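Local coordinates for protein exported gluconolactonase (PDB 3DR2) that probably hydrolyses gluconolactone to gluconate in secondary glucose metabolism, as a calcium-binding, dimeric six-bladed beta-propeller of the SMP-30 family, at residues 18-24 / 270-276; 35-41 / 297-303; 200-206 / 216-222. One frame throughout, in Å; residues are numbered along the deposited sequence.

Contact 1 (18-24 / 270-276)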
loop_
_atom_site.group_PDB
_atom_site.type_symbol
_atom_site.label_atom_id
_atom_site.label_comp_id
_atom_site.label_asym_id
_atom_site.label_seq_id
_atom_site.Cartn_x
_atom_site.Cartn_y
_atom_site.Cartn_z
ATOM N N CYS A 18 11.403 -9.376 -19.620
ATOM C CA CYS A 18 10.238 -9.558 -20.470
ATOM C C CYS A 18 10.676 -9.696 -21.922
ATOM O O CYS A 18 11.838 -9.448 -22.259
ATOM C CB CYS A 18 9.280 -8.368 -20.313
ATOM S SG CYS A 18 9.985 -6.752 -20.746
ATOM N N ASP A 19 9.749 -10.099 -22.783
ATOM C CA ASP A 19 10.068 -10.264 -24.193
ATOM C C ASP A 19 10.239 -8.913 -24.872
ATOM O O ASP A 19 9.643 -7.912 -24.454
ATOM C CB ASP A 19 8.963 -11.056 -24.904
ATOM C CG ASP A 19 8.843 -12.481 -24.393
ATOM O OD1 ASP A 19 9.885 -13.163 -24.288
ATOM O OD2 ASP A 19 7.711 -12.924 -24.104
ATOM N N PRO A 20 11.077 -8.857 -25.919
ATOM C CA PRO A 20 11.299 -7.601 -26.641
ATOM C C PRO A 20 10.046 -7.241 -27.436
ATOM O O PRO A 20 9.157 -8.076 -27.615
ATOM C CB PRO A 20 12.494 -7.925 -27.534
ATOM C CG PRO A 20 12.290 -9.387 -27.833
ATOM C CD PRO A 20 11.909 -9.940 -26.476
ATOM N N PRO A 21 9.956 -5.995 -27.917
ATOM C CA PRO A 21 8.798 -5.537 -28.692
ATOM C C PRO A 21 8.445 -6.376 -29.919
ATOM O O PRO A 21 9.323 -6.857 -30.640
ATOM C CB PRO A 21 9.183 -4.108 -29.064
ATOM C CG PRO A 21 9.985 -3.677 -27.888
ATOM C CD PRO A 21 10.871 -4.873 -27.644
ATOM N N ARG A 22 7.141 -6.544 -30.133
ATOM C CA ARG A 22 6.592 -7.294 -31.264
ATOM C C ARG A 22 6.081 -6.222 -32.223
ATOM O O ARG A 22 4.979 -5.691 -32.043
ATOM C CB ARG A 22 5.432 -8.171 -30.787
ATOM C CG ARG A 22 4.710 -8.950 -31.875
ATOM C CD ARG A 22 3.316 -9.336 -31.393
ATOM N NE ARG A 22 2.600 -10.201 -32.328
ATOM C CZ ARG A 22 2.965 -11.445 -32.632
ATOM N NH1 ARG A 22 4.047 -11.977 -32.077
ATOM N NH2 ARG A 22 2.242 -12.159 -33.486
ATOM N N ILE A 23 6.877 -5.908 -33.240
ATOM C CA ILE A 23 6.519 -4.855 -34.189
ATOM C C ILE A 23 6.253 -5.323 -35.611
ATOM O O ILE A 23 7.140 -5.853 -36.278
ATOM C CB ILE A 23 7.628 -3.797 -34.258
ATOM C CG1 ILE A 23 8.025 -3.369 -32.843
ATOM C CG2 ILE A 23 7.153 -2.600 -35.055
ATOM C CD1 ILE A 23 9.285 -2.534 -32.806
ATOM N N THR A 24 5.034 -5.101 -36.083
ATOM C CA THR A 24 4.675 -5.485 -37.439
ATOM C C THR A 24 4.850 -4.285 -38.370
ATOM O O THR A 24 5.316 -4.431 -39.503
ATOM C CB THR A 24 3.221 -5.986 -37.503
ATOM O OG1 THR A 24 2.348 -5.017 -36.906
ATOM C CG2 THR A 24 3.090 -7.317 -36.763
ATOM N N LEU A 270 -0.184 -0.960 -34.471
ATOM C CA LEU A 270 1.132 -0.937 -35.099
ATOM C C LEU A 270 2.132 -1.899 -34.466
ATOM O O LEU A 270 3.079 -2.336 -35.122
ATOM C CB LEU A 270 1.694 0.488 -35.056
ATOM C CG LEU A 270 0.785 1.569 -35.651
ATOM C CD1 LEU A 270 1.473 2.930 -35.598
ATOM C CD2 LEU A 270 0.439 1.199 -37.086
ATOM N N GLY A 271 1.927 -2.226 -33.195
ATOM C CA GLY A 271 2.840 -3.131 -32.525
ATOM C C GLY A 271 2.575 -3.189 -31.036
ATOM O O GLY A 271 1.724 -2.466 -30.522
ATOM N N HIS A 272 3.327 -4.035 -30.344
ATOM C CA HIS A 272 3.157 -4.216 -28.909
ATOM C C HIS A 272 4.501 -4.223 -28.182
ATOM O O HIS A 272 5.481 -4.802 -28.665
ATOM C CB HIS A 272 2.401 -5.530 -28.679
ATOM C CG HIS A 272 2.157 -5.861 -27.241
ATOM N ND1 HIS A 272 2.967 -6.714 -26.527
ATOM C CD2 HIS A 272 1.170 -5.480 -26.394
ATOM C CE1 HIS A 272 2.492 -6.848 -25.301
ATOM N NE2 HIS A 272 1.401 -6.110 -25.194
ATOM N N ILE A 273 4.541 -3.562 -27.028
ATOM C CA ILE A 273 5.748 -3.497 -26.208
ATOM C C ILE A 273 5.476 -4.269 -24.920
ATOM O O ILE A 273 4.849 -3.752 -23.990
ATOM C CB ILE A 273 6.114 -2.031 -25.861
ATOM C CG1 ILE A 273 6.458 -1.271 -27.144
ATOM C CG2 ILE A 273 7.292 -2.001 -24.882
ATOM C CD1 ILE A 273 6.602 0.229 -26.970
ATOM N N PRO A 274 5.931 -5.529 -24.851
ATOM C CA PRO A 274 5.705 -6.331 -23.648
ATOM C C PRO A 274 6.300 -5.715 -22.392
ATOM O O PRO A 274 7.344 -5.064 -22.440
ATOM C CB PRO A 274 6.370 -7.664 -23.990
ATOM C CG PRO A 274 6.235 -7.738 -25.475
ATOM C CD PRO A 274 6.586 -6.334 -25.897
ATOM N N THR A 275 5.618 -5.923 -21.272
ATOM C CA THR A 275 6.079 -5.445 -19.976
ATOM C C THR A 275 5.933 -6.636 -19.028
ATOM O O THR A 275 5.007 -7.435 -19.170
ATOM C CB THR A 275 5.239 -4.264 -19.474
ATOM O OG1 THR A 275 5.733 -3.847 -18.200
ATOM C CG2 THR A 275 3.793 -4.657 -19.340
ATOM N N PRO A 276 6.842 -6.772 -18.048
ATOM C CA PRO A 276 6.797 -7.889 -17.093
ATOM C C PRO A 276 5.522 -8.114 -16.280
ATOM O O PRO A 276 5.282 -9.219 -15.800
ATOM C CB PRO A 276 8.039 -7.661 -16.219
ATOM C CG PRO A 276 8.363 -6.213 -16.395
ATOM C CD PRO A 276 8.026 -5.925 -17.827
HETATM O O HOH W 1 9.264 -5.361 -24.208
#

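Contact 2 (35-41 / 297-303)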
loop_
_atom_site.group_PDB
_atom_site.type_symbol
_atom_site.label_atom_id
_atom_site.label_comp_id
_atom_site.label_asym_id
_atom_site.label_seq_id
_atom_site.Cartn_x
_atom_site.Cartn_y
_atom_site.Cartn_z
ATOM N N ALA A 35 15.602 -0.862 -29.081
ATOM C CA ALA A 35 15.319 -0.465 -27.706
ATOM C C ALA A 35 14.763 -1.619 -26.880
ATOM O O ALA A 35 13.902 -2.368 -27.342
ATOM C CB ALA A 35 14.332 0.701 -27.694
ATOM N N ARG A 36 15.268 -1.754 -25.655
ATOM C CA ARG A 36 14.823 -2.792 -24.731
ATOM C C ARG A 36 14.319 -2.101 -23.465
ATOM O O ARG A 36 14.861 -1.078 -23.057
ATOM C CB ARG A 36 15.978 -3.739 -24.397
ATOM C CG ARG A 36 16.384 -4.651 -25.548
ATOM C CD ARG A 36 15.308 -5.690 -25.837
ATOM N NE ARG A 36 15.650 -6.557 -26.967
ATOM C CZ ARG A 36 15.648 -6.168 -28.240
ATOM N NH1 ARG A 36 15.321 -4.921 -28.562
ATOM N NH2 ARG A 36 15.971 -7.030 -29.195
ATOM N N LEU A 37 13.279 -2.657 -22.852
ATOM C CA LEU A 37 12.688 -2.065 -21.653
ATOM C C LEU A 37 13.584 -2.151 -20.421
ATOM O O LEU A 37 14.240 -3.163 -20.194
ATOM C CB LEU A 37 11.348 -2.740 -21.340
ATOM C CG LEU A 37 10.491 -2.078 -20.257
ATOM C CD1 LEU A 37 9.937 -0.761 -20.776
ATOM C CD2 LEU A 37 9.349 -3.008 -19.868
ATOM N N LEU A 38 13.589 -1.079 -19.631
ATOM C CA LEU A 38 14.379 -1.006 -18.405
ATOM C C LEU A 38 13.476 -0.819 -17.194
ATOM O O LEU A 38 12.348 -0.328 -17.313
ATOM C CB LEU A 38 15.348 0.179 -18.446
ATOM C CG LEU A 38 16.472 0.226 -19.483
ATOM C CD1 LEU A 38 17.356 -0.993 -19.330
ATOM C CD2 LEU A 38 15.891 0.288 -20.866
ATOM N N THR A 39 13.984 -1.207 -16.030
ATOM C CA THR A 39 13.253 -1.047 -14.780
ATOM C C THR A 39 13.908 0.093 -14.014
ATOM O O THR A 39 15.101 0.032 -13.709
ATOM C CB THR A 39 13.320 -2.328 -13.927
ATOM O OG1 THR A 39 12.729 -3.410 -14.654
ATOM C CG2 THR A 39 12.579 -2.133 -12.605
ATOM N N LEU A 40 13.133 1.132 -13.707
ATOM C CA LEU A 40 13.653 2.288 -12.981
ATOM C C LEU A 40 13.334 2.235 -11.493
ATOM O O LEU A 40 14.024 2.848 -10.684
ATOM C CB LEU A 40 13.087 3.585 -13.568
ATOM C CG LEU A 40 13.344 3.841 -15.055
ATOM C CD1 LEU A 40 12.723 5.164 -15.474
ATOM C CD2 LEU A 40 14.840 3.857 -15.313
ATOM N N TYR A 41 12.281 1.508 -11.141
ATOM C CA TYR A 41 11.866 1.382 -9.749
ATOM C C TYR A 41 11.000 0.139 -9.650
ATOM O O TYR A 41 10.248 -0.162 -10.568
ATOM C CB TYR A 41 11.049 2.611 -9.332
ATOM C CG TYR A 41 10.802 2.746 -7.842
ATOM C CD1 TYR A 41 11.814 3.173 -6.983
ATOM C CD2 TYR A 41 9.543 2.483 -7.296
ATOM C CE1 TYR A 41 11.583 3.341 -5.618
ATOM C CE2 TYR A 41 9.297 2.647 -5.937
ATOM C CZ TYR A 41 10.326 3.081 -5.101
ATOM O OH TYR A 41 10.093 3.280 -3.757
ATOM N N PRO A 297 4.274 -2.635 -8.829
ATOM C CA PRO A 297 5.403 -2.084 -8.076
ATOM C C PRO A 297 6.406 -1.306 -8.927
ATOM O O PRO A 297 7.310 -0.666 -8.387
ATOM C CB PRO A 297 6.056 -3.331 -7.472
ATOM C CG PRO A 297 4.953 -4.346 -7.447
ATOM C CD PRO A 297 4.267 -4.106 -8.765
ATOM N N CYS A 298 6.222 -1.325 -10.242
ATOM C CA CYS A 298 7.201 -0.721 -11.138
ATOM C C CYS A 298 6.971 0.531 -11.961
ATOM O O CYS A 298 5.850 0.917 -12.285
ATOM C CB CYS A 298 7.667 -1.779 -12.139
ATOM S SG CYS A 298 8.069 -3.381 -11.441
ATOM N N LEU A 299 8.105 1.119 -12.334
ATOM C CA LEU A 299 8.173 2.264 -13.229
ATOM C C LEU A 299 9.203 1.747 -14.241
ATOM O O LEU A 299 10.363 1.518 -13.889
ATOM C CB LEU A 299 8.718 3.510 -12.529
ATOM C CG LEU A 299 8.426 4.889 -13.143
ATOM C CD1 LEU A 299 9.710 5.692 -13.171
ATOM C CD2 LEU A 299 7.834 4.786 -14.541
ATOM N N TRP A 300 8.769 1.515 -15.474
ATOM C CA TRP A 300 9.674 1.024 -16.511
ATOM C C TRP A 300 9.954 2.147 -17.502
ATOM O O TRP A 300 9.244 3.151 -17.536
ATOM C CB TRP A 300 9.045 -0.149 -17.260
ATOM C CG TRP A 300 8.677 -1.326 -16.401
ATOM C CD1 TRP A 300 9.529 -2.161 -15.731
ATOM C CD2 TRP A 300 7.355 -1.827 -16.165
ATOM N NE1 TRP A 300 8.819 -3.156 -15.099
ATOM C CE2 TRP A 300 7.483 -2.974 -15.347
ATOM C CE3 TRP A 300 6.075 -1.421 -16.567
ATOM C CZ2 TRP A 300 6.377 -3.721 -14.925
ATOM C CZ3 TRP A 300 4.974 -2.164 -16.147
ATOM C CH2 TRP A 300 5.137 -3.302 -15.334
ATOM N N MET A 301 10.990 1.980 -18.319
ATOM C CA MET A 301 11.308 2.996 -19.313
ATOM C C MET A 301 11.900 2.376 -20.568
ATOM O O MET A 301 12.689 1.436 -20.494
ATOM C CB MET A 301 12.281 4.037 -18.743
ATOM C CG MET A 301 12.544 5.225 -19.680
ATOM S SD MET A 301 14.021 5.047 -20.761
ATOM C CE MET A 301 15.304 5.356 -19.548
ATOM N N LEU A 302 11.495 2.904 -21.719
ATOM C CA LEU A 302 11.979 2.426 -23.008
ATOM C C LEU A 302 12.681 3.588 -23.704
ATOM O O LEU A 302 12.038 4.527 -24.178
ATOM C CB LEU A 302 10.809 1.939 -23.870
ATOM C CG LEU A 302 11.195 1.203 -25.157
ATOM C CD1 LEU A 302 11.903 -0.091 -24.801
ATOM C CD2 LEU A 302 9.951 0.910 -25.987
ATOM N N PRO A 303 14.019 3.535 -23.781
ATOM C CA PRO A 303 14.794 4.597 -24.422
ATOM C C PRO A 303 14.873 4.413 -25.933
ATOM O O PRO A 303 15.431 3.435 -26.422
ATOM C CB PRO A 303 16.148 4.470 -23.743
ATOM C CG PRO A 303 16.293 2.986 -23.625
ATOM C CD PRO A 303 14.909 2.513 -23.194
HETATM O O HOH W 2 10.473 -5.101 -13.689
#

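Contact 3 (200-206 / 216-222)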
loop_
_atom_site.group_PDB
_atom_site.type_symbol
_atom_site.label_atom_id
_atom_site.label_comp_id
_atom_site.label_asym_id
_atom_site.label_seq_id
_atom_site.Cartn_x
_atom_site.Cartn_y
_atom_site.Cartn_z
ATOM N N GLN A 200 -8.186 18.156 -31.990
ATOM C CA GLN A 200 -9.507 18.068 -32.614
ATOM C C GLN A 200 -10.225 16.800 -32.163
ATOM O O GLN A 200 -11.445 16.679 -32.298
ATOM C CB GLN A 200 -9.393 18.068 -34.142
ATOM C CG GLN A 200 -9.090 19.426 -34.754
ATOM C CD GLN A 200 -9.138 19.402 -36.277
ATOM O OE1 GLN A 200 -8.295 18.784 -36.928
ATOM N NE2 GLN A 200 -10.136 20.068 -36.850
ATOM N N THR A 201 -9.460 15.857 -31.621
ATOM C CA THR A 201 -10.018 14.600 -31.150
ATOM C C THR A 201 -9.584 14.343 -29.712
ATOM O O THR A 201 -8.430 14.551 -29.363
ATOM C CB THR A 201 -9.543 13.412 -32.026
ATOM O OG1 THR A 201 -9.981 13.604 -33.377
ATOM C CG2 THR A 201 -10.102 12.089 -31.500
ATOM N N LEU A 202 -10.525 13.918 -28.878
ATOM C CA LEU A 202 -10.220 13.602 -27.485
ATOM C C LEU A 202 -10.458 12.108 -27.336
ATOM O O LEU A 202 -11.540 11.610 -27.663
ATOM C CB LEU A 202 -11.158 14.348 -26.530
ATOM C CG LEU A 202 -10.738 14.533 -25.060
ATOM C CD1 LEU A 202 -11.966 14.440 -24.172
ATOM C CD2 LEU A 202 -9.714 13.502 -24.643
ATOM N N TYR A 203 -9.445 11.391 -26.855
ATOM C CA TYR A 203 -9.561 9.953 -26.648
ATOM C C TYR A 203 -9.792 9.719 -25.161
ATOM O O TYR A 203 -9.138 10.341 -24.326
ATOM C CB TYR A 203 -8.278 9.239 -27.072
ATOM C CG TYR A 203 -7.845 9.500 -28.496
ATOM C CD1 TYR A 203 -6.871 10.450 -28.784
ATOM C CD2 TYR A 203 -8.394 8.775 -29.556
ATOM C CE1 TYR A 203 -6.447 10.672 -30.086
ATOM C CE2 TYR A 203 -7.978 8.990 -30.863
ATOM C CZ TYR A 203 -6.999 9.941 -31.120
ATOM O OH TYR A 203 -6.560 10.148 -32.408
ATOM N N VAL A 204 -10.722 8.827 -24.837
ATOM C CA VAL A 204 -11.041 8.510 -23.447
ATOM C C VAL A 204 -11.323 7.022 -23.356
ATOM O O VAL A 204 -12.138 6.503 -24.112
ATOM C CB VAL A 204 -12.313 9.251 -22.971
ATOM C CG1 VAL A 204 -12.568 8.958 -21.502
ATOM C CG2 VAL A 204 -12.173 10.748 -23.200
ATOM N N SER A 205 -10.661 6.321 -22.445
ATOM C CA SER A 205 -10.934 4.896 -22.332
ATOM C C SER A 205 -12.037 4.667 -21.306
ATOM O O SER A 205 -12.256 5.490 -20.416
ATOM C CB SER A 205 -9.673 4.113 -21.935
ATOM O OG SER A 205 -9.251 4.418 -20.617
ATOM N N GLN A 206 -12.746 3.555 -21.459
ATOM C CA GLN A 206 -13.820 3.184 -20.549
ATOM C C GLN A 206 -13.454 1.778 -20.100
ATOM O O GLN A 206 -13.300 0.883 -20.930
ATOM C CB GLN A 206 -15.172 3.175 -21.280
ATOM C CG GLN A 206 -15.580 4.511 -21.882
ATOM C CD GLN A 206 -16.979 4.477 -22.483
ATOM O OE1 GLN A 206 -17.962 4.239 -21.779
ATOM N NE2 GLN A 206 -17.071 4.704 -23.789
ATOM N N GLU A 216 -12.995 -0.215 -23.823
ATOM C CA GLU A 216 -12.427 0.299 -25.053
ATOM C C GLU A 216 -11.834 1.688 -24.888
ATOM O O GLU A 216 -11.907 2.301 -23.822
ATOM C CB GLU A 216 -13.535 0.406 -26.105
ATOM C CG GLU A 216 -14.598 1.438 -25.701
ATOM C CD GLU A 216 -15.655 1.698 -26.765
ATOM O OE1 GLU A 216 -15.887 2.882 -27.094
ATOM O OE2 GLU A 216 -16.258 0.726 -27.263
ATOM N N ILE A 217 -11.242 2.163 -25.974
ATOM C CA ILE A 217 -10.715 3.512 -26.039
ATOM C C ILE A 217 -11.728 4.156 -26.973
ATOM O O ILE A 217 -11.964 3.671 -28.088
ATOM C CB ILE A 217 -9.321 3.589 -26.679
ATOM C CG1 ILE A 217 -8.303 2.856 -25.802
ATOM C CG2 ILE A 217 -8.910 5.053 -26.839
ATOM C CD1 ILE A 217 -6.892 2.893 -26.353
ATOM N N THR A 218 -12.346 5.229 -26.500
ATOM C CA THR A 218 -13.363 5.939 -27.261
ATOM C C THR A 218 -12.809 7.266 -27.764
ATOM O O THR A 218 -11.964 7.875 -27.119
ATOM C CB THR A 218 -14.588 6.211 -26.369
ATOM O OG1 THR A 218 -14.954 5.002 -25.691
ATOM C CG2 THR A 218 -15.762 6.700 -27.200
ATOM N N ALA A 219 -13.289 7.709 -28.921
ATOM C CA ALA A 219 -12.839 8.970 -29.487
ATOM C C ALA A 219 -14.009 9.937 -29.602
ATOM O O ALA A 219 -15.126 9.543 -29.936
ATOM C CB ALA A 219 -12.215 8.737 -30.854
ATOM N N PHE A 220 -13.741 11.203 -29.310
ATOM C CA PHE A 220 -14.748 12.259 -29.381
ATOM C C PHE A 220 -14.216 13.392 -30.239
ATOM O O PHE A 220 -13.003 13.581 -30.360
ATOM C CB PHE A 220 -15.028 12.836 -27.996
ATOM C CG PHE A 220 -15.775 11.919 -27.079
ATOM C CD1 PHE A 220 -17.164 11.898 -27.077
ATOM C CD2 PHE A 220 -15.090 11.122 -26.163
ATOM C CE1 PHE A 220 -17.862 11.106 -26.175
ATOM C CE2 PHE A 220 -15.777 10.326 -25.256
ATOM C CZ PHE A 220 -17.168 10.316 -25.257
ATOM N N ALA A 221 -15.127 14.154 -30.830
ATOM C CA ALA A 221 -14.736 15.299 -31.631
ATOM C C ALA A 221 -14.826 16.498 -30.695
ATOM O O ALA A 221 -15.866 16.735 -30.086
ATOM C CB ALA A 221 -15.692 15.482 -32.812
ATOM N N TRP A 222 -13.729 17.233 -30.558
ATOM C CA TRP A 222 -13.709 18.417 -29.708
ATOM C C TRP A 222 -13.804 19.623 -30.631
ATOM O O TRP A 222 -12.807 20.075 -31.188
ATOM C CB TRP A 222 -12.409 18.470 -28.892
ATOM C CG TRP A 222 -12.164 19.760 -28.133
ATOM C CD1 TRP A 222 -11.000 20.475 -28.105
ATOM C CD2 TRP A 222 -13.079 20.454 -27.267
ATOM N NE1 TRP A 222 -11.128 21.564 -27.280
ATOM C CE2 TRP A 222 -12.391 21.577 -26.750
ATOM C CE3 TRP A 222 -14.404 20.235 -26.876
ATOM C CZ2 TRP A 222 -12.986 22.479 -25.861
ATOM C CZ3 TRP A 222 -14.999 21.135 -25.988
ATOM C CH2 TRP A 222 -14.287 22.243 -25.492
HETATM O O HOH W 3 -12.757 13.613 -33.812
#

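Contact 1 (18-24 / 270-276)
The carbonyl oxygen of His272 is held by Arg22 N of the opposite segment, which donates a 2.8 Å hydrogen bond to His272 O; the CA-H group of Pro21 adds a weaker, bent contact to the same His272 O at 3.4 Å. The first bond is fairly straight (158° at the hydrogen) and is answered by His272 N, which donates to Arg22 O at 2.9 Å. This antiparallel hydrogen-bonded pair attaches 22-23 as an extra outer strand to the propeller blade that ends with strand 269-274. Arg22 and His272 share one face of the sheet. The arginine side chain leads away from the contact, while His272 NE2 makes a weak bond to Thr258 OG1. On the other face, Ile23 sits beside the bare CA of Gly271 and packs against Leu28, Ala29 and Leu32 of helix 26-32. Gly271 and Leu270 together face Val262 as a classic beta bulge.

Toward Cys18 the pairing gives way to prolines. The ring of Pro274 lies against the opposite backbone, its CB 3.3 Å from Asp19 O and its CD 3.7 Å from Pro21 CA. Here a water takes over the bridging, donating to both Asp19 O and Pro274 O, each at 2.6 Å. Farther on, the sulfur of Cys18 is held between its own N and carbonyl carbon (chi1 60°), a setting that lays SG against Pro276 CD at 3.6 Å.

Pro20 and Pro274 have no N-H to offer, so the amide pairing cannot continue through them; the two short carbonyl-water bonds and the packing of the Pro274 ring on the opposite backbone join the two segments where amide pairing between them stops.

Contact 2 (35-41 / 297-303)
Ala35 meets Pro303 and Leu302 where the N-terminal part of the chain runs antiparallel to the last strand, the "velcro" closure familiar from beta-propellers: strand 38-41 is supplied to a blade whose inner strands come from the C terminus. The methyl of Ala35 rests 3.2 Å from Pro303 O, with CD1 of Leu302 beside it. Leu37 follows, its CG anti to the backbone N (chi1 -170°), which carries CD2 over one face of the Trp300 indole, 4.3 Å from the centroid of the five-membered ring and 26° off its normal. Cys298 CB lies over the rim of the opposite face.

Leu38 forms the regular hydrogen-bonded pair with Met301, N to O and O to N. At Thr39 the contact becomes polar again. Its hydroxyl lies in the plane of the Trp300 ring, at the edge, and a water joins the two side chains, 3.0 Å from Thr39 OG1 and accepting from Trp300 NE1 at 2.9 Å.

At Leu40 the chain turns a corner and the register slips by one: Leu40 and Tyr41 both face Leu299, a classic beta bulge. Leu40 N donates to Leu299 O at 2.8 Å, whereas the bond from Tyr41 N to that oxygen is weak. The isobutyl group of Leu40 crosses the side chains of Leu299 and Met301, its CD1 pressed to 3.5 Å from Met301 CB. The Tyr41 side chain turns to Leu70 and Val7, and it packs on Pro156 of the second subunit, bringing the closure close to the dimer interface. Its backbone oxygen, Tyr41 O, accepts from Leu299 N at 3.1 Å while the CA-H of Cys298 also approaches it.

Contact 3 (200-206 / 216-222)
Leu202 with Phe220, Val204 with Thr218 and Gln206 with Glu216 each exchange a pair of N-H to O bonds, the shortest running from Thr218 N to Val204 O at 2.7 Å. They build the hairpin of 201-206 and 216-222, the two central strands of a four-stranded propeller blade. A further bond, from Trp222 N to Gln200 O, extends the pairing beyond the strand start. The intervening non-hydrogen-bonded pairs let CA-H groups reach carbonyls, as where Ser205 CA lies 3.1 Å from Glu216 O.

Side-chain hydrogen bonds gather on the face of Gln206, Glu216 and Thr218. Gln206 CG is anti to the carbonyl carbon (chi1 -60°) and the chain then extends, bringing NE2 across to Thr218 OG1 at 2.9 Å. That bond is nearly straight (164° at the hydrogen) and lies in the amide plane. The threonine hydroxyl donates its own hydrogen bond to the anti lone pair of Glu216 OE1, with Thr218 OG1 and Glu216 OE1 2.7 Å apart. Asp188 N binds Gln206 OE1, and Ser214 OG binds Glu216 OE2.

Apolar contacts occur on both faces. Val204 CG2 meets the Phe220 ring at CE2 (4.2 Å), crossing obliquely. On the other face the Ala219 methyl touches both Thr201 CG2 and Tyr203 CD2, 4.0 Å from each, and Phe233 makes an edge-to-face contact with Tyr203. A polar atom, Leu202 O, lies at the edge of the Phe220 ring, in its plane.

Ser205 OG accepts from Gly192 N, while its one proton lies within reach of the carbonyls of Pro241, the strongest partner, and Asp242. Since Asn191 and Asp242 bind calcium, and the Ser205 side chain is about 7 Å from the ion, the hairpin supplies a hydroxyl that probably helps position the backbone beside these metal ligands.

From the N terminus, the chain first lays down 18-24, then helix 26-32 and, after it, the segment 35-41; both segments wait for partners more than two hundred residues later. Contact 3 forms in between, a short hairpin within one blade, and so lies inside both of the long loops. Residues 270-276 then close contact 1, and 297-303 close contact 2. Because the segments alternate, these two closures cross rather than nest. They tie the N-terminal segment to two consecutive blades and touch each other, Thr275 and Pro276 meeting Trp300 and Ile273 meeting Leu302, with centres about 13 Å apart. Contact 3 lies across the propeller, its centre about 27 Å from that of contact 2.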